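Local coordinates for putative periplasmic protein (Wolinella succinogenes, PDB 3KN3) that probably serves as a periplasmic solute-binding protein, related to the tungstate-binding components of ABC transporters, and can bind glutathione, at residues P26-K29 with G33-L36; I225-I228 with K232-A235. All coordinates share one frame; numbering follows the deposited sequence.

From the N terminus, strand 6-12 is followed by the short helix 13-18 and then helix 20-32, and contact 1 closes the turn by which that helix hands over to strand 35-41, which lies parallel to strand 6-12. Nearly two hundred residues later, contact 2 closes the tight bend between helices 218-229 and 231-238. The two loops follow in series, neither nested nor crossed, yet they meet in space: Tyr28 CD1 lies 3.3 Å from Trp227 CD2, so the C-terminal helix pair packs onto the first strand-helix-strand unit of the same periplasmic-binding-protein lobe.

Contact 1 of 2, residues P26-K29 with G33-L36; sequences PAYK and GVDL
Lys29 and Gly33 mark the exit from helix 20-32 into strand 35-41, the second half of a beta-alpha-beta crossover in the periplasmic binding protein fold. The backbone closes the turn through Gly33 N, which donates to Lys29 O at 2.9 Å; Gly33 then leaves helical geometry with positive phi (76°), a conformation that favours glycine.

A salt bridge spans the same turn. With CG anti to the backbone N (chi1 -176°) and bends at chi2 and chi4, the Lys29 chain runs past Val34 O, with CD 3.4 Å from it, and brings NZ to Asp35 OD1 at 3.0 Å, on its syn side but 31° out of the carboxylate plane. Asp35 OD2 adds a weak second bond. Were Lys29 replaced by alanine, the Asp35 carboxylate would probably lose this ionic mate, and Val34 O the methylene chain lying against it.

Apolar packing takes over at Tyr28, whose side chain runs beside that of Val34 in the same direction. Its ring also meets Phe224 edge-to-face, joining the turn to helix 218-229. Within the turn, the ring's CE2 presses obliquely on Val34, 3.5 Å from CB and 3.6 Å from CG1.

Contact 2 of 2, residues I225-I228 with K232-A235; sequences IDWI and KMQA
Selenomethionine Met233 sets its CG over one face of the Trp227 indole, the two side chains crossing at a slant. Its CG sits beside the backbone N (chi1 -69°), and a bend at chi2 (-58°) folds the chain against the ring instead of letting it extend. A CH-pi contact results: CG stands 3.8 Å from the centroid of the five-membered ring, close to its normal. Farther along, SE makes an oblique Met-aromatic approach to the six-membered ring, 4.3 Å from its centroid, while the terminal CE reaches the NE1 and CZ2 side of the indole.

The hydrogen bond from Trp227 NE1 to Asp31 of helix 20-32 helps fix the rotation of the indole. The two helices, 218-229 and 231-238, meet at a short bend near the C terminus of the chain, in a lobe of the periplasmic binding protein fold.

Gln234 adds a polar link across the bend. Bent at chi2, it brings its amide back so that NE2 donates to Ile228 O at 2.8 Å. The bond is fairly straight at 158°, and the oxygen lies almost in the Gln234 amide plane, though NE2 is tilted from the carbonyl plane.

Contact 1 of 2, residues P26-K29 with G33-L36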
loop_
_atom_site.group_PDB
_atom_site.type_symbol
_atom_site.label_atom_id
_atom_site.label_comp_id
_atom_site.label_asym_id
_atom_site.label_seq_id
_atom_site.Cartn_x
_atom_site.Cartn_y
_atom_site.Cartn_z
ATOM N N PRO A 26 -13.212 7.729 13.295
ATOM C CA PRO A 26 -13.512 8.631 14.413
ATOM C C PRO A 26 -13.336 10.093 14.006
ATOM O O PRO A 26 -14.133 10.947 14.403
ATOM C CB PRO A 26 -12.466 8.247 15.466
ATOM C CG PRO A 26 -12.000 6.888 15.070
ATOM C CD PRO A 26 -12.051 6.874 13.580
ATOM N N ALA A 27 -12.310 10.382 13.215
ATOM C CA ALA A 27 -12.094 11.755 12.771
ATOM C C ALA A 27 -13.243 12.251 11.887
ATOM O O ALA A 27 -13.632 13.414 11.963
ATOM C CB ALA A 27 -10.771 11.884 12.048
ATOM N N TYR A 28 -13.782 11.366 11.053
ATOM C CA TYR A 28 -14.868 11.743 10.153
ATOM C C TYR A 28 -16.166 11.966 10.939
ATOM O O TYR A 28 -16.910 12.917 10.684
ATOM C CB TYR A 28 -15.061 10.681 9.061
ATOM C CG TYR A 28 -16.027 11.085 7.964
ATOM C CD1 TYR A 28 -15.825 12.255 7.235
ATOM C CD2 TYR A 28 -17.132 10.301 7.651
ATOM C CE1 TYR A 28 -16.701 12.640 6.243
ATOM C CE2 TYR A 28 -18.010 10.679 6.645
ATOM C CZ TYR A 28 -17.781 11.860 5.942
ATOM O OH TYR A 28 -18.641 12.256 4.944
ATOM N N LYS A 29 -16.416 11.082 11.900
ATOM C CA LYS A 29 -17.582 11.182 12.757
ATOM C C LYS A 29 -17.572 12.512 13.494
ATOM O O LYS A 29 -18.601 13.153 13.643
ATOM C CB LYS A 29 -17.586 10.036 13.765
ATOM C CG LYS A 29 -18.826 10.006 14.639
ATOM C CD LYS A 29 -20.081 9.975 13.787
ATOM C CE LYS A 29 -21.315 10.148 14.639
ATOM N NZ LYS A 29 -21.456 9.022 15.582
ATOM N N GLY A 33 -20.487 14.116 11.698
ATOM C CA GLY A 33 -21.615 13.381 12.262
ATOM C C GLY A 33 -21.940 12.057 11.567
ATOM O O GLY A 33 -22.872 11.370 11.960
ATOM N N VAL A 34 -21.178 11.690 10.538
ATOM C CA VAL A 34 -21.441 10.456 9.799
ATOM C C VAL A 34 -20.610 9.271 10.303
ATOM O O VAL A 34 -19.402 9.398 10.510
ATOM C CB VAL A 34 -21.143 10.611 8.302
ATOM C CG1 VAL A 34 -21.218 9.243 7.593
ATOM C CG2 VAL A 34 -22.067 11.645 7.650
ATOM N N ASP A 35 -21.263 8.122 10.481
ATOM C CA ASP A 35 -20.565 6.882 10.813
ATOM C C ASP A 35 -20.134 6.068 9.590
ATOM O O ASP A 35 -20.950 5.677 8.760
ATOM C CB ASP A 35 -21.422 5.996 11.714
ATOM C CG ASP A 35 -21.471 6.488 13.140
ATOM O OD1 ASP A 35 -20.429 6.955 13.641
ATOM O OD2 ASP A 35 -22.555 6.394 13.760
ATOM N N LEU A 36 -18.840 5.802 9.513
ATOM C CA LEU A 36 -18.271 4.895 8.532
ATOM C C LEU A 36 -18.533 3.433 8.910
ATOM O O LEU A 36 -18.183 2.983 9.998
ATOM C CB LEU A 36 -16.768 5.128 8.457
ATOM C CG LEU A 36 -16.163 5.112 7.061
ATOM C CD1 LEU A 36 -16.930 6.085 6.185
ATOM C CD2 LEU A 36 -14.677 5.463 7.134
#

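Contact 2 of 2, residues I225-I228 with K232-A235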
loop_
_atom_site.group_PDB
_atom_site.type_symbol
_atom_site.label_atom_id
_atom_site.label_comp_id
_atom_site.label_asym_id
_atom_site.label_seq_id
_atom_site.Cartn_x
_atom_site.Cartn_y
_atom_site.Cartn_z
ATOM N N ILE A 225 -15.285 11.789 0.297
ATOM C CA ILE A 225 -14.144 11.984 -0.582
ATOM C C ILE A 225 -13.627 13.421 -0.498
ATOM O O ILE A 225 -12.422 13.652 -0.457
ATOM C CB ILE A 225 -14.493 11.599 -2.044
ATOM C CG1 ILE A 225 -14.525 10.079 -2.203
ATOM C CG2 ILE A 225 -13.520 12.224 -3.024
ATOM C CD1 ILE A 225 -15.058 9.640 -3.546
ATOM N N ASP A 226 -14.534 14.388 -0.462
ATOM C CA ASP A 226 -14.121 15.783 -0.362
ATOM C C ASP A 226 -13.400 16.018 0.969
ATOM O O ASP A 226 -12.407 16.737 1.040
ATOM C CB ASP A 226 -15.318 16.724 -0.501
ATOM C CG ASP A 226 -15.920 16.728 -1.906
ATOM O OD1 ASP A 226 -15.279 16.210 -2.844
ATOM O OD2 ASP A 226 -17.041 17.268 -2.071
ATOM N N TRP A 227 -13.898 15.391 2.027
ATOM C CA TRP A 227 -13.291 15.531 3.350
ATOM C C TRP A 227 -11.835 15.051 3.317
ATOM O O TRP A 227 -10.923 15.758 3.740
ATOM C CB TRP A 227 -14.125 14.750 4.363
ATOM C CG TRP A 227 -13.581 14.685 5.745
ATOM C CD1 TRP A 227 -13.625 15.667 6.685
ATOM C CD2 TRP A 227 -12.946 13.564 6.365
ATOM N NE1 TRP A 227 -13.033 15.242 7.842
ATOM C CE2 TRP A 227 -12.611 13.948 7.675
ATOM C CE3 TRP A 227 -12.620 12.273 5.936
ATOM C CZ2 TRP A 227 -11.965 13.083 8.572
ATOM C CZ3 TRP A 227 -11.972 11.418 6.825
ATOM C CH2 TRP A 227 -11.653 11.830 8.125
ATOM N N ILE A 228 -11.632 13.855 2.780
ATOM C CA ILE A 228 -10.311 13.263 2.632
ATOM C C ILE A 228 -9.367 14.156 1.809
ATOM O O ILE A 228 -8.213 14.381 2.150
ATOM C CB ILE A 228 -10.451 11.923 1.908
ATOM C CG1 ILE A 228 -10.999 10.859 2.866
ATOM C CG2 ILE A 228 -9.132 11.514 1.287
ATOM C CD1 ILE A 228 -9.966 10.288 3.800
ATOM N N LYS A 232 -6.975 20.328 5.231
ATOM C CA LYS A 232 -6.856 19.957 6.629
ATOM C C LYS A 232 -6.520 18.473 6.767
ATOM O O LYS A 232 -5.626 18.095 7.520
ATOM C CB LYS A 232 -8.140 20.282 7.389
ATOM C CG LYS A 232 -8.075 19.910 8.864
ATOM C CD LYS A 232 -9.445 19.556 9.410
ATOM C CE LYS A 232 -9.329 18.919 10.779
ATOM N NZ LYS A 232 -10.657 18.498 11.300
HETATM N N MSE A 233 -7.238 17.640 6.021
HETATM C CA MSE A 233 -7.063 16.194 6.099
HETATM C C MSE A 233 -5.886 15.698 5.263
HETATM O O MSE A 233 -5.216 14.738 5.634
HETATM C CB MSE A 233 -8.357 15.474 5.702
HETATM C CG MSE A 233 -9.475 15.658 6.716
HETATM SE SE MSE A 233 -8.929 15.025 8.489
HETATM C CE MSE A 233 -10.299 15.863 9.583
ATOM N N GLN A 234 -5.645 16.341 4.131
ATOM C CA GLN A 234 -4.406 16.107 3.404
ATOM C C GLN A 234 -3.222 16.274 4.359
ATOM O O GLN A 234 -2.459 15.336 4.591
ATOM C CB GLN A 234 -4.295 17.064 2.210
ATOM C CG GLN A 234 -5.131 16.622 1.019
ATOM C CD GLN A 234 -4.823 15.187 0.616
ATOM O OE1 GLN A 234 -3.749 14.900 0.084
ATOM N NE2 GLN A 234 -5.756 14.279 0.878
ATOM N N ALA A 235 -3.099 17.463 4.941
ATOM C CA ALA A 235 -2.032 17.742 5.900
ATOM C C ALA A 235 -2.105 16.843 7.138
ATOM O O ALA A 235 -1.085 16.446 7.696
ATOM C CB ALA A 235 -2.065 19.207 6.308
#